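Local atomic coordinates of oxidoreductase (Bordetella pertussis, PDB entry 3Q2K), a protein that probably catalyses the NAD-dependent oxidation of UDP-N-acetylglucosaminuronic acid on the route to 2,3-diacetamido-2,3-dideoxy-D-mannuronic acid. Residues K30-L35 / N92-V97; G47-H52 / L323-V328; R145-K150 / N330-D335; R153-L158 / Y311-V316. One frame throughout, in Å; residues are numbered along the deposited sequence.

Contact 1 of 4, residues K30-L35 / N92-V97; sequences KIRFGL and NADALV
Asp94, its CG set beside the backbone N (chi1 -63°), turns its carboxylate back onto Arg32, while Leu35, with CG trans to the backbone N (chi1 178°), brings CD1 against Val97. The first torsion yields a nearly straight bond, Arg32 N to Asp94 OD2 at 2.8 Å, which uses the anti side of the oxygen with the donor tilted out of the carboxylate plane. Arg32's guanidinium adds charge alone: NE stays 4.1 Å from Asp94 OD2, and that oxygen lies well off its plane. Asp94 OD1 has a second partner, a salt bridge to Arg29.

Further along, backbone bonds set a parallel register in which Phe33, Gly34 and Leu35 pair with Ala95, Leu96 and Val97. Gly34 supplies both ends, its N reaching Ala95 O at 2.8 Å and its O taking Val97 N at 2.6 Å. On one face Phe33 CD1 meets Val97 CG2 at 4.0 Å, and Leu35 CD1 touches Val97 CG1 at 3.5 Å; helix 42-50 covers these groups. On the other face Leu96 CD2 lies 3.5 Å from Gly34 CA, over backbone that carries no side chain. Strands 31-36 and 95-98 are thus direct neighbours although two strands and three helices separate them in sequence, the central 1-4 junction that defines the NAD-binding Rossmann fold.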
loop_
_atom_site.group_PDB
_atom_site.type_symbol
_atom_site.label_atom_id
_atom_site.label_comp_id
_atom_site.label_asym_id
_atom_site.label_seq_id
_atom_site.Cartn_x
_atom_site.Cartn_y
_atom_site.Cartn_z
ATOM N N LYS C 30 -55.534 -6.419 19.509
ATOM C CA LYS C 30 -54.305 -7.172 19.273
ATOM C C LYS C 30 -53.530 -6.743 18.027
ATOM O O LYS C 30 -54.119 -6.433 16.989
ATOM C CB LYS C 30 -54.605 -8.671 19.225
ATOM C CG LYS C 30 -55.193 -9.192 20.528
ATOM C CD LYS C 30 -55.498 -10.677 20.452
ATOM C CE LYS C 30 -56.851 -10.927 19.809
ATOM N NZ LYS C 30 -57.028 -12.396 19.651
ATOM N N ILE C 31 -52.205 -6.733 18.132
ATOM C CA ILE C 31 -51.334 -6.465 16.993
ATOM C C ILE C 31 -51.569 -7.529 15.922
ATOM O O ILE C 31 -51.505 -8.721 16.220
ATOM C CB ILE C 31 -49.849 -6.557 17.413
ATOM C CG1 ILE C 31 -49.498 -5.443 18.401
ATOM C CG2 ILE C 31 -48.921 -6.389 16.208
ATOM C CD1 ILE C 31 -49.458 -4.081 17.733
ATOM N N ARG C 32 -51.751 -7.097 14.675
ATOM C CA ARG C 32 -51.778 -8.010 13.536
ATOM C C ARG C 32 -50.441 -8.195 12.810
ATOM O O ARG C 32 -49.969 -7.305 12.099
ATOM C CB ARG C 32 -52.796 -7.535 12.499
ATOM C CG ARG C 32 -54.216 -8.065 12.656
ATOM C CD ARG C 32 -55.175 -7.127 13.378
ATOM N NE ARG C 32 -55.552 -5.952 12.596
ATOM C CZ ARG C 32 -56.713 -5.310 12.700
ATOM N NH1 ARG C 32 -57.655 -5.727 13.534
ATOM N NH2 ARG C 32 -56.959 -4.245 11.951
ATOM N N PHE C 33 -49.855 -9.381 12.949
ATOM C CA PHE C 33 -48.590 -9.759 12.323
ATOM C C PHE C 33 -48.766 -10.573 11.048
ATOM O O PHE C 33 -49.644 -11.429 10.967
ATOM C CB PHE C 33 -47.783 -10.702 13.215
ATOM C CG PHE C 33 -47.025 -10.018 14.311
ATOM C CD1 PHE C 33 -45.847 -9.349 14.044
ATOM C CD2 PHE C 33 -47.475 -10.090 15.613
ATOM C CE1 PHE C 33 -45.140 -8.758 15.066
ATOM C CE2 PHE C 33 -46.777 -9.495 16.638
ATOM C CZ PHE C 33 -45.611 -8.825 16.361
ATOM N N GLY C 34 -47.863 -10.368 10.096
ATOM C CA GLY C 34 -47.808 -11.200 8.901
ATOM C C GLY C 34 -46.439 -11.842 8.841
ATOM O O GLY C 34 -45.442 -11.188 9.147
ATOM N N LEU C 35 -46.404 -13.118 8.472
ATOM C CA LEU C 35 -45.151 -13.846 8.325
ATOM C C LEU C 35 -44.826 -14.109 6.858
ATOM O O LEU C 35 -45.654 -14.616 6.099
ATOM C CB LEU C 35 -45.222 -15.159 9.106
ATOM C CG LEU C 35 -43.988 -16.059 9.005
ATOM C CD1 LEU C 35 -42.801 -15.347 9.613
ATOM C CD2 LEU C 35 -44.204 -17.373 9.751
ATOM N N ASN C 92 -53.999 -6.919 5.679
ATOM C CA ASN C 92 -53.954 -5.769 6.580
ATOM C C ASN C 92 -53.003 -5.881 7.776
ATOM O O ASN C 92 -53.242 -5.232 8.796
ATOM C CB ASN C 92 -55.368 -5.483 7.092
ATOM C CG ASN C 92 -55.791 -6.449 8.187
ATOM O OD1 ASN C 92 -56.215 -6.027 9.264
ATOM N ND2 ASN C 92 -55.628 -7.743 7.950
ATOM N N ALA C 93 -51.959 -6.705 7.710
ATOM C CA ALA C 93 -51.091 -6.906 8.873
ATOM C C ALA C 93 -50.417 -5.599 9.279
ATOM O O ALA C 93 -50.178 -4.747 8.417
ATOM C CB ALA C 93 -50.054 -7.998 8.626
ATOM N N ASP C 94 -50.190 -5.394 10.576
ATOM C CA ASP C 94 -49.634 -4.122 11.049
ATOM C C ASP C 94 -48.125 -4.118 10.869
ATOM O O ASP C 94 -47.504 -3.064 10.708
ATOM C CB ASP C 94 -49.897 -3.846 12.534
ATOM C CG ASP C 94 -51.385 -3.727 12.816
ATOM O OD1 ASP C 94 -52.041 -2.918 12.123
ATOM O OD2 ASP C 94 -51.910 -4.453 13.687
ATOM N N ALA C 95 -47.587 -5.332 10.867
ATOM C CA ALA C 95 -46.154 -5.596 10.821
ATOM C C ALA C 95 -45.864 -6.898 10.081
ATOM O O ALA C 95 -46.491 -7.929 10.316
ATOM C CB ALA C 95 -45.605 -5.675 12.237
ATOM N N LEU C 96 -44.883 -6.873 9.190
ATOM C CA LEU C 96 -44.485 -8.107 8.530
ATOM C C LEU C 96 -43.169 -8.685 9.032
ATOM O O LEU C 96 -42.164 -7.993 9.209
ATOM C CB LEU C 96 -44.459 -7.856 7.026
ATOM C CG LEU C 96 -45.952 -7.779 6.717
ATOM C CD1 LEU C 96 -46.191 -6.846 5.551
ATOM C CD2 LEU C 96 -46.380 -9.193 6.376
ATOM N N VAL C 97 -43.193 -9.991 9.270
ATOM C CA VAL C 97 -42.010 -10.669 9.774
ATOM C C VAL C 97 -41.270 -11.292 8.599
ATOM O O VAL C 97 -41.873 -11.998 7.788
ATOM C CB VAL C 97 -42.374 -11.771 10.777
ATOM C CG1 VAL C 97 -41.120 -12.583 11.045
ATOM C CG2 VAL C 97 -42.920 -11.164 12.065
#

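Contact 2 of 4, residues G47-H52 / L323-V328; sequences GAIAQH and LYYDNV
Tyr325 presents its ring to helix 42-50 in two different ways. Ile49 comes over one face, with CG1 4.2 Å from the ring centroid and 26° off the normal, a CH-pi contact; its CD1 continues toward the phenol end, 4.0 Å from Tyr325 OH. Ala48 approaches obliquely from lower on the ring, CB to CD2 of Tyr325 being 3.6 Å. The hydroxyl itself is bonded to His45, one turn earlier on the same helix, and Phe33 meets the ring edge-to-face.

His52 and Asp326 are oriented otherwise. The side chains run across each other at about a right angle, yet the imidazole and carboxylate planes are turned only 16° apart. His52 CE1 lies 3.9 Å from Asp326 CA and equally far from Asp326 OD1, without a hydrogen bond between the two residues. Instead, Arg55 makes a hydrogen bond to His52 ND1 and a salt bridge to Asp326 OD1.

Between these segments of the Rossmann and C-terminal domains, then, the direct contact is dispersive, and polarity is settled through third residues: His52 ND1 faces a donor, Arg55, and NE2 an acceptor, Pro322 O, a pattern consistent with a neutral ring protonated at NE2.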
loop_
_atom_site.group_PDB
_atom_site.type_symbol
_atom_site.label_atom_id
_atom_site.label_comp_id
_atom_site.label_asym_id
_atom_site.label_seq_id
_atom_site.Cartn_x
_atom_site.Cartn_y
_atom_site.Cartn_z
ATOM N N GLY C 47 -44.948 -19.831 16.748
ATOM C CA GLY C 47 -45.097 -20.112 18.169
ATOM C C GLY C 47 -44.758 -19.020 19.166
ATOM O O GLY C 47 -45.205 -19.034 20.313
ATOM N N ALA C 48 -43.931 -18.061 18.765
ATOM C CA ALA C 48 -43.631 -16.994 19.709
ATOM C C ALA C 48 -44.857 -16.092 19.688
ATOM O O ALA C 48 -45.324 -15.646 20.736
ATOM C CB ALA C 48 -42.378 -16.218 19.334
ATOM N N ILE C 49 -45.376 -15.848 18.489
ATOM C CA ILE C 49 -46.504 -14.931 18.352
ATOM C C ILE C 49 -47.691 -15.464 19.147
ATOM O O ILE C 49 -48.350 -14.723 19.879
ATOM C CB ILE C 49 -46.934 -14.724 16.896
ATOM C CG1 ILE C 49 -45.941 -13.774 16.222
ATOM C CG2 ILE C 49 -48.338 -14.132 16.889
ATOM C CD1 ILE C 49 -45.892 -13.830 14.708
ATOM N N ALA C 50 -47.916 -16.765 18.997
ATOM C CA ALA C 50 -48.980 -17.501 19.670
ATOM C C ALA C 50 -48.743 -17.496 21.175
ATOM O O ALA C 50 -49.675 -17.587 21.969
ATOM C CB ALA C 50 -49.052 -18.930 19.145
ATOM N N GLN C 51 -47.490 -17.358 21.590
ATOM C CA GLN C 51 -47.223 -17.285 23.019
ATOM C C GLN C 51 -47.636 -15.913 23.553
ATOM O O GLN C 51 -47.591 -15.676 24.757
ATOM C CB GLN C 51 -45.747 -17.582 23.279
ATOM C CG GLN C 51 -45.522 -18.486 24.475
ATOM C CD GLN C 51 -44.522 -19.581 24.173
ATOM O OE1 GLN C 51 -43.417 -19.552 24.707
ATOM N NE2 GLN C 51 -44.879 -20.526 23.309
ATOM N N HIS C 52 -48.066 -15.005 22.682
ATOM C CA HIS C 52 -48.603 -13.731 23.148
ATOM C C HIS C 52 -50.002 -13.509 22.591
ATOM O O HIS C 52 -50.389 -12.365 22.345
ATOM C CB HIS C 52 -47.703 -12.572 22.718
ATOM C CG HIS C 52 -46.333 -12.618 23.317
ATOM N ND1 HIS C 52 -45.972 -11.863 24.410
ATOM C CD2 HIS C 52 -45.237 -13.339 22.980
ATOM C CE1 HIS C 52 -44.717 -12.126 24.731
ATOM N NE2 HIS C 52 -44.247 -13.018 23.877
ATOM N N LEU C 323 -39.110 -14.425 23.925
ATOM C CA LEU C 323 -38.581 -13.259 24.626
ATOM C C LEU C 323 -38.359 -12.028 23.755
ATOM O O LEU C 323 -38.622 -10.903 24.180
ATOM C CB LEU C 323 -37.242 -13.656 25.244
ATOM C CG LEU C 323 -37.501 -14.386 26.559
ATOM C CD1 LEU C 323 -36.297 -15.245 26.918
ATOM C CD2 LEU C 323 -37.824 -13.290 27.570
ATOM N N TYR C 324 -37.834 -12.223 22.549
ATOM C CA TYR C 324 -37.643 -11.075 21.669
ATOM C C TYR C 324 -38.979 -10.401 21.377
ATOM O O TYR C 324 -39.055 -9.184 21.214
ATOM C CB TYR C 324 -36.981 -11.487 20.351
ATOM C CG TYR C 324 -36.734 -10.345 19.384
ATOM C CD1 TYR C 324 -37.682 -10.001 18.432
ATOM C CD2 TYR C 324 -35.564 -9.595 19.426
ATOM C CE1 TYR C 324 -37.468 -8.968 17.535
ATOM C CE2 TYR C 324 -35.345 -8.550 18.540
ATOM C CZ TYR C 324 -36.312 -8.227 17.613
ATOM O OH TYR C 324 -36.116 -7.214 16.703
ATOM N N TYR C 325 -40.039 -11.185 21.213
ATOM C CA TYR C 325 -41.255 -10.569 20.697
ATOM C C TYR C 325 -41.897 -9.737 21.795
ATOM O O TYR C 325 -42.643 -8.805 21.498
ATOM C CB TYR C 325 -42.252 -11.616 20.205
ATOM C CG TYR C 325 -42.201 -11.888 18.722
ATOM C CD1 TYR C 325 -42.925 -11.125 17.813
ATOM C CD2 TYR C 325 -41.458 -12.954 18.241
ATOM C CE1 TYR C 325 -42.889 -11.410 16.458
ATOM C CE2 TYR C 325 -41.417 -13.240 16.892
ATOM C CZ TYR C 325 -42.135 -12.474 16.002
ATOM O OH TYR C 325 -42.061 -12.795 14.663
ATOM N N ASP C 326 -41.630 -10.079 23.051
ATOM C CA ASP C 326 -42.146 -9.252 24.135
ATOM C C ASP C 326 -41.878 -7.778 23.875
ATOM O O ASP C 326 -42.778 -6.944 23.981
ATOM C CB ASP C 326 -41.528 -9.584 25.490
ATOM C CG ASP C 326 -42.295 -8.921 26.619
ATOM O OD1 ASP C 326 -43.532 -8.808 26.489
ATOM O OD2 ASP C 326 -41.694 -8.463 27.612
ATOM N N ASN C 327 -40.627 -7.491 23.532
ATOM C CA ASN C 327 -40.137 -6.140 23.278
ATOM C C ASN C 327 -40.761 -5.502 22.036
ATOM O O ASN C 327 -41.158 -4.334 22.053
ATOM C CB ASN C 327 -38.605 -6.182 23.206
ATOM C CG ASN C 327 -38.007 -4.932 22.594
ATOM O OD1 ASN C 327 -37.372 -4.971 21.540
ATOM N ND2 ASN C 327 -38.229 -3.799 23.247
ATOM N N VAL C 328 -40.856 -6.257 20.946
ATOM C CA VAL C 328 -41.519 -5.776 19.738
ATOM C C VAL C 328 -42.956 -5.330 20.007
ATOM O O VAL C 328 -43.378 -4.230 19.645
ATOM C CB VAL C 328 -41.557 -6.914 18.702
ATOM C CG1 VAL C 328 -42.323 -6.506 17.459
ATOM C CG2 VAL C 328 -40.143 -7.325 18.325
#

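Contact 3 of 4, residues R145-K150 / N330-D335; sequences RLFVVK and NCLRGD
Arg145 passes alongside Cys331 where strand 146-148, an outermost strand of the Rossmann sheet within this chain, lies against the end of helix 321-333; beside it the same sulfur makes a Cys sulfur-aromatic contact with Phe147. From CB, which points toward the helix, the arginine chain bends at chi2 (54°) and then runs extended past the thiol. CG lies 3.9 Å from Cys331 SG and also comes near a methyl of Leu332. CD passes the sulfur at a slightly greater distance, and NE makes the nearest approach, 3.2 Å from Cys331 SG. CZ and NH2 then lead past it, NH2 being 3.7 Å from Cys331 SG, to a salt bridge between NH2 and Glu337. The sulfur meets the guanidinium obliquely and no hydrogen bond is formed, which leaves NE a buried polar atom without a partner in the model. The charge is therefore met at the tip, and the middle of the chain serves as cover for the thiol.

Cys331 reaches this position with SG trans to its backbone N (chi1 167°). It faces the rim of the Phe147 ring rather than its surface: SG is 4.7 Å from the ring centroid and 76° off the normal. Cys331 CB is likewise at the edge, in the ring plane. Just beyond, the helix finishes in a Schellman motif, with Gly334 at positive phi and Asp335 N bonded to Asn330 O. At the far end of the phenylalanine, CZ touches two helix residues at once, Cys331 SG at 3.6 Å and Leu332 CD2 at 4.1 Å.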
loop_
_atom_site.group_PDB
_atom_site.type_symbol
_atom_site.label_atom_id
_atom_site.label_comp_id
_atom_site.label_asym_id
_atom_site.label_seq_id
_atom_site.Cartn_x
_atom_site.Cartn_y
_atom_site.Cartn_z
ATOM N N ARG C 145 -41.559 1.389 11.979
ATOM C CA ARG C 145 -40.579 0.655 12.774
ATOM C C ARG C 145 -39.864 -0.404 11.937
ATOM O O ARG C 145 -40.495 -1.130 11.168
ATOM C CB ARG C 145 -41.387 -0.168 13.777
ATOM C CG ARG C 145 -41.053 0.075 15.227
ATOM C CD ARG C 145 -41.178 1.561 15.455
ATOM N NE ARG C 145 -40.603 1.868 16.757
ATOM C CZ ARG C 145 -40.568 3.098 17.256
ATOM N NH1 ARG C 145 -41.105 4.091 16.565
ATOM N NH2 ARG C 145 -40.022 3.317 18.442
ATOM N N LEU C 146 -38.556 -0.536 12.127
ATOM C CA LEU C 146 -37.795 -1.644 11.560
ATOM C C LEU C 146 -37.104 -2.316 12.738
ATOM O O LEU C 146 -36.304 -1.654 13.398
ATOM C CB LEU C 146 -36.749 -1.098 10.586
ATOM C CG LEU C 146 -35.594 -2.023 10.235
ATOM C CD1 LEU C 146 -36.118 -3.425 9.953
ATOM C CD2 LEU C 146 -34.789 -1.464 9.067
ATOM N N PHE C 147 -37.441 -3.566 13.048
ATOM C CA PHE C 147 -36.769 -4.292 14.127
ATOM C C PHE C 147 -35.880 -5.366 13.496
ATOM O O PHE C 147 -36.186 -5.869 12.423
ATOM C CB PHE C 147 -37.732 -5.037 15.052
ATOM C CG PHE C 147 -38.843 -4.193 15.606
ATOM C CD1 PHE C 147 -38.785 -3.726 16.909
ATOM C CD2 PHE C 147 -39.960 -3.898 14.840
ATOM C CE1 PHE C 147 -39.797 -2.948 17.438
ATOM C CE2 PHE C 147 -40.987 -3.145 15.372
ATOM C CZ PHE C 147 -40.895 -2.648 16.658
ATOM N N VAL C 148 -34.765 -5.725 14.121
ATOM C CA VAL C 148 -33.943 -6.823 13.639
ATOM C C VAL C 148 -33.851 -7.888 14.736
ATOM O O VAL C 148 -33.572 -7.615 15.901
ATOM C CB VAL C 148 -32.544 -6.326 13.236
ATOM C CG1 VAL C 148 -31.656 -7.505 12.831
ATOM C CG2 VAL C 148 -32.691 -5.246 12.161
ATOM N N VAL C 149 -34.094 -9.147 14.394
ATOM C CA VAL C 149 -34.196 -10.155 15.452
ATOM C C VAL C 149 -32.807 -10.421 16.007
ATOM O O VAL C 149 -31.932 -10.844 15.264
ATOM C CB VAL C 149 -34.789 -11.468 14.918
ATOM C CG1 VAL C 149 -34.663 -12.573 15.948
ATOM C CG2 VAL C 149 -36.244 -11.229 14.560
ATOM N N LYS C 150 -32.576 -10.166 17.288
ATOM C CA LYS C 150 -31.292 -10.548 17.841
ATOM C C LYS C 150 -31.605 -11.167 19.192
ATOM O O LYS C 150 -31.365 -10.535 20.222
ATOM C CB LYS C 150 -30.366 -9.338 18.000
ATOM C CG LYS C 150 -29.009 -9.532 17.364
ATOM C CD LYS C 150 -29.146 -9.215 15.892
ATOM C CE LYS C 150 -27.767 -9.245 15.238
ATOM N NZ LYS C 150 -27.520 -10.325 14.241
ATOM N N ASN C 330 -44.434 -4.609 22.975
ATOM C CA ASN C 330 -44.296 -3.388 23.775
ATOM C C ASN C 330 -44.034 -2.160 22.915
ATOM O O ASN C 330 -44.820 -1.215 22.950
ATOM C CB ASN C 330 -43.208 -3.475 24.850
ATOM C CG ASN C 330 -43.510 -4.533 25.882
ATOM O OD1 ASN C 330 -44.656 -4.955 26.017
ATOM N ND2 ASN C 330 -42.489 -4.979 26.602
ATOM N N CYS C 331 -42.958 -2.189 22.134
ATOM C CA CYS C 331 -42.640 -1.057 21.277
ATOM C C CYS C 331 -43.821 -0.690 20.380
ATOM O O CYS C 331 -44.172 0.475 20.185
ATOM C CB CYS C 331 -41.376 -1.337 20.457
ATOM S SG CYS C 331 -41.233 -0.100 19.158
ATOM N N LEU C 332 -44.459 -1.699 19.800
ATOM C CA LEU C 332 -45.582 -1.384 18.926
ATOM C C LEU C 332 -46.790 -0.861 19.693
ATOM O O LEU C 332 -47.627 -0.140 19.146
ATOM C CB LEU C 332 -46.003 -2.641 18.179
ATOM C CG LEU C 332 -44.962 -2.927 17.105
ATOM C CD1 LEU C 332 -45.508 -4.159 16.409
ATOM C CD2 LEU C 332 -44.832 -1.726 16.179
ATOM N N ARG C 333 -46.895 -1.279 20.950
ATOM C CA ARG C 333 -48.011 -0.821 21.769
ATOM C C ARG C 333 -47.735 0.574 22.317
ATOM O O ARG C 333 -48.604 1.159 22.957
ATOM C CB ARG C 333 -48.334 -1.798 22.902
ATOM C CG ARG C 333 -49.067 -3.070 22.472
ATOM C CD ARG C 333 -48.878 -4.080 23.587
ATOM N NE ARG C 333 -49.153 -3.388 24.840
ATOM C CZ ARG C 333 -50.391 -3.200 25.279
ATOM N NH1 ARG C 333 -51.402 -3.691 24.572
ATOM N NH2 ARG C 333 -50.593 -2.538 26.410
ATOM N N GLY C 334 -46.550 1.115 22.050
ATOM C CA GLY C 334 -46.174 2.447 22.518
ATOM C C GLY C 334 -45.408 2.462 23.829
ATOM O O GLY C 334 -44.937 3.518 24.252
ATOM N N ASP C 335 -45.252 1.293 24.445
ATOM C CA ASP C 335 -44.567 1.092 25.722
ATOM C C ASP C 335 -43.073 1.398 25.723
ATOM O O ASP C 335 -42.541 1.848 26.737
ATOM C CB ASP C 335 -44.691 -0.360 26.196
ATOM C CG ASP C 335 -46.121 -0.816 26.427
ATOM O OD1 ASP C 335 -47.054 0.015 26.377
ATOM O OD2 ASP C 335 -46.307 -2.032 26.656
#

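Contact 4 of 4, residues R153-L158 / Y311-V316; sequences RRNATL and YETTSV
The carboxylate of Glu312 lies broadside to Ala156, whose methyl sits over its face: CB is 3.8 Å from Glu312 CD, and the two carboxylate oxygens are almost as near, as expected for a methyl centred over the group. Glu312 OE1 accepts from a water 3.3 Å away that stands well out of the carboxylate plane, on the side of Ala156, and this water in turn takes the N-H of Ala156, its oxygen 3.0 Å from Ala156 N. A second flat group, the amide of Asn155, is approached by Thr313 CG2, but the modelled carbon spacing there is too short to be trusted and the approach is doubtful.

The direct bond runs from Thr157 N to Thr313 OG1, 3.0 Å long with an angle of 157° at the hydrogen. Thr313 holds OG1 beside its own backbone N (chi1 -46°), on the side where the hydroxyl also bonds to Ala309 O one turn back in helix 306-315. Ala156 N is 3.2 Å from the same Thr313 OG1, but its angle is poor, in keeping with its use of the water. Thr157 CG2 packs 3.4 Å from Thr313 OG1, while its own hydroxyl is bonded to Val288 O.

Asn155 occupies the N-cap position of helix 156-166 yet makes no capping bond with its side chain. Helix 306-315 takes over the task: two opening N-H groups are satisfied from outside, one by a threonine hydroxyl and one by a water held on a carboxylate, whose negative charge near the helix start would be electrostatically favourable.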
loop_
_atom_site.group_PDB
_atom_site.type_symbol
_atom_site.label_atom_id
_atom_site.label_comp_id
_atom_site.label_asym_id
_atom_site.label_seq_id
_atom_site.Cartn_x
_atom_site.Cartn_y
_atom_site.Cartn_z
ATOM N N ARG C 153 -29.717 -11.335 22.757
ATOM C CA ARG C 153 -29.573 -10.170 23.622
ATOM C C ARG C 153 -30.401 -10.287 24.902
ATOM O O ARG C 153 -30.112 -9.668 25.930
ATOM C CB ARG C 153 -29.887 -8.885 22.854
ATOM C CG ARG C 153 -28.798 -8.418 21.920
ATOM C CD ARG C 153 -29.201 -7.080 21.318
ATOM N NE ARG C 153 -28.265 -6.605 20.301
ATOM C CZ ARG C 153 -28.138 -5.333 19.935
ATOM N NH1 ARG C 153 -28.862 -4.377 20.497
ATOM N NH2 ARG C 153 -27.272 -4.987 18.996
ATOM N N ARG C 154 -31.445 -11.104 24.855
ATOM C CA ARG C 154 -32.341 -11.200 25.995
ATOM C C ARG C 154 -31.852 -12.312 26.906
ATOM O O ARG C 154 -32.382 -12.466 28.001
ATOM C CB ARG C 154 -33.773 -11.507 25.553
ATOM C CG ARG C 154 -34.388 -10.514 24.582
ATOM C CD ARG C 154 -34.376 -9.083 25.105
ATOM N NE ARG C 154 -34.876 -8.967 26.471
ATOM C CZ ARG C 154 -34.347 -8.152 27.377
ATOM N NH1 ARG C 154 -34.850 -8.102 28.602
ATOM N NH2 ARG C 154 -33.309 -7.394 27.057
ATOM N N ASN C 155 -30.893 -13.102 26.441
ATOM C CA ASN C 155 -30.338 -14.143 27.295
ATOM C C ASN C 155 -30.036 -13.613 28.694
ATOM O O ASN C 155 -29.309 -12.638 28.859
ATOM C CB ASN C 155 -29.011 -14.630 26.722
ATOM C CG ASN C 155 -29.216 -15.638 25.620
ATOM O OD1 ASN C 155 -30.341 -15.808 25.156
ATOM N ND2 ASN C 155 -28.139 -16.285 25.180
ATOM N N ALA C 156 -30.541 -14.278 29.724
ATOM C CA ALA C 156 -30.198 -13.853 31.078
ATOM C C ALA C 156 -28.712 -13.758 31.380
ATOM O O ALA C 156 -28.323 -12.830 32.095
ATOM C CB ALA C 156 -30.865 -14.728 32.122
ATOM N N THR C 157 -27.914 -14.716 30.913
ATOM C CA THR C 157 -26.469 -14.624 31.134
ATOM C C THR C 157 -25.860 -13.339 30.565
ATOM O O THR C 157 -25.073 -12.682 31.242
ATOM C CB THR C 157 -25.786 -15.791 30.421
ATOM O OG1 THR C 157 -26.328 -15.807 29.093
ATOM C CG2 THR C 157 -26.099 -17.110 31.141
ATOM N N LEU C 158 -26.220 -12.968 29.338
ATOM C CA LEU C 158 -25.561 -11.852 28.666
ATOM C C LEU C 158 -26.125 -10.548 29.226
ATOM O O LEU C 158 -25.407 -9.555 29.354
ATOM C CB LEU C 158 -25.747 -11.940 27.148
ATOM C CG LEU C 158 -25.050 -13.072 26.380
ATOM C CD1 LEU C 158 -25.425 -13.165 24.899
ATOM C CD2 LEU C 158 -23.534 -13.017 26.550
ATOM N N TYR C 311 -29.435 -21.319 34.345
ATOM C CA TYR C 311 -30.473 -22.332 34.164
ATOM C C TYR C 311 -31.527 -21.763 33.221
ATOM O O TYR C 311 -32.009 -22.437 32.313
ATOM C CB TYR C 311 -31.112 -22.847 35.456
ATOM C CG TYR C 311 -32.311 -23.709 35.126
ATOM C CD1 TYR C 311 -33.580 -23.151 35.027
ATOM C CD2 TYR C 311 -32.164 -25.062 34.841
ATOM C CE1 TYR C 311 -34.675 -23.929 34.696
ATOM C CE2 TYR C 311 -33.256 -25.850 34.512
ATOM C CZ TYR C 311 -34.506 -25.274 34.438
ATOM O OH TYR C 311 -35.600 -26.040 34.107
ATOM N N GLU C 312 -31.867 -20.499 33.449
ATOM C CA GLU C 312 -32.811 -19.829 32.566
ATOM C C GLU C 312 -32.379 -19.733 31.104
ATOM O O GLU C 312 -33.147 -20.096 30.214
ATOM C CB GLU C 312 -33.153 -18.452 33.133
ATOM C CG GLU C 312 -34.003 -17.654 32.170
ATOM C CD GLU C 312 -34.309 -16.268 32.702
ATOM O OE1 GLU C 312 -34.820 -15.469 31.889
ATOM O OE2 GLU C 312 -34.032 -15.983 33.889
ATOM N N THR C 313 -31.167 -19.269 30.814
ATOM C CA THR C 313 -30.794 -19.086 29.411
ATOM C C THR C 313 -30.767 -20.440 28.712
ATOM O O THR C 313 -31.217 -20.594 27.571
ATOM C CB THR C 313 -29.427 -18.391 29.254
ATOM O OG1 THR C 313 -29.380 -17.265 30.135
ATOM C CG2 THR C 313 -29.196 -17.946 27.816
ATOM N N THR C 314 -30.231 -21.419 29.438
ATOM C CA THR C 314 -30.170 -22.782 28.919
ATOM C C THR C 314 -31.540 -23.359 28.588
ATOM O O THR C 314 -31.703 -24.027 27.562
ATOM C CB THR C 314 -29.414 -23.743 29.846
ATOM O OG1 THR C 314 -28.094 -23.223 30.036
ATOM C CG2 THR C 314 -29.325 -25.114 29.197
ATOM N N SER C 315 -32.502 -23.067 29.458
ATOM C CA SER C 315 -33.860 -23.572 29.264
ATOM C C SER C 315 -34.632 -23.013 28.069
ATOM O O SER C 315 -35.671 -23.559 27.700
ATOM C CB SER C 315 -34.694 -23.421 30.539
ATOM O OG SER C 315 -35.760 -22.502 30.364
ATOM N N VAL C 316 -34.170 -21.926 27.461
ATOM C CA VAL C 316 -34.840 -21.454 26.253
ATOM C C VAL C 316 -33.924 -21.564 25.042
ATOM O O VAL C 316 -34.235 -21.073 23.954
ATOM C CB VAL C 316 -35.362 -20.016 26.369
ATOM C CG1 VAL C 316 -36.268 -19.899 27.592
ATOM C CG2 VAL C 316 -34.177 -19.058 26.386
HETATM O O HOH W 1 -32.816 -16.166 29.404
#

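Overall arrangement
Contacts 1, 2 and 3 form one continuous buried region, whereas contact 4 is partly exposed and lies about 27 Å from contact 1, centre to centre. Contacts 2 and 3 both use helix 321-333, which crosses from the C-terminal half onto the Rossmann sheet; contacts 1 and 3 reach that sheet at an inner strand and at the strand outermost within this chain. Tyr325 and Leu332 tie the helix to contact 1 through Phe33 and Ile31. Chemistry follows place: backbone hydrogen bonds within the sheet, aromatic, aliphatic and sulfur packing where the helix covers it, and a hydroxyl and a water at the start of helix 156-166 in contact 4, which is nested within the loops closed by contacts 2 and 3.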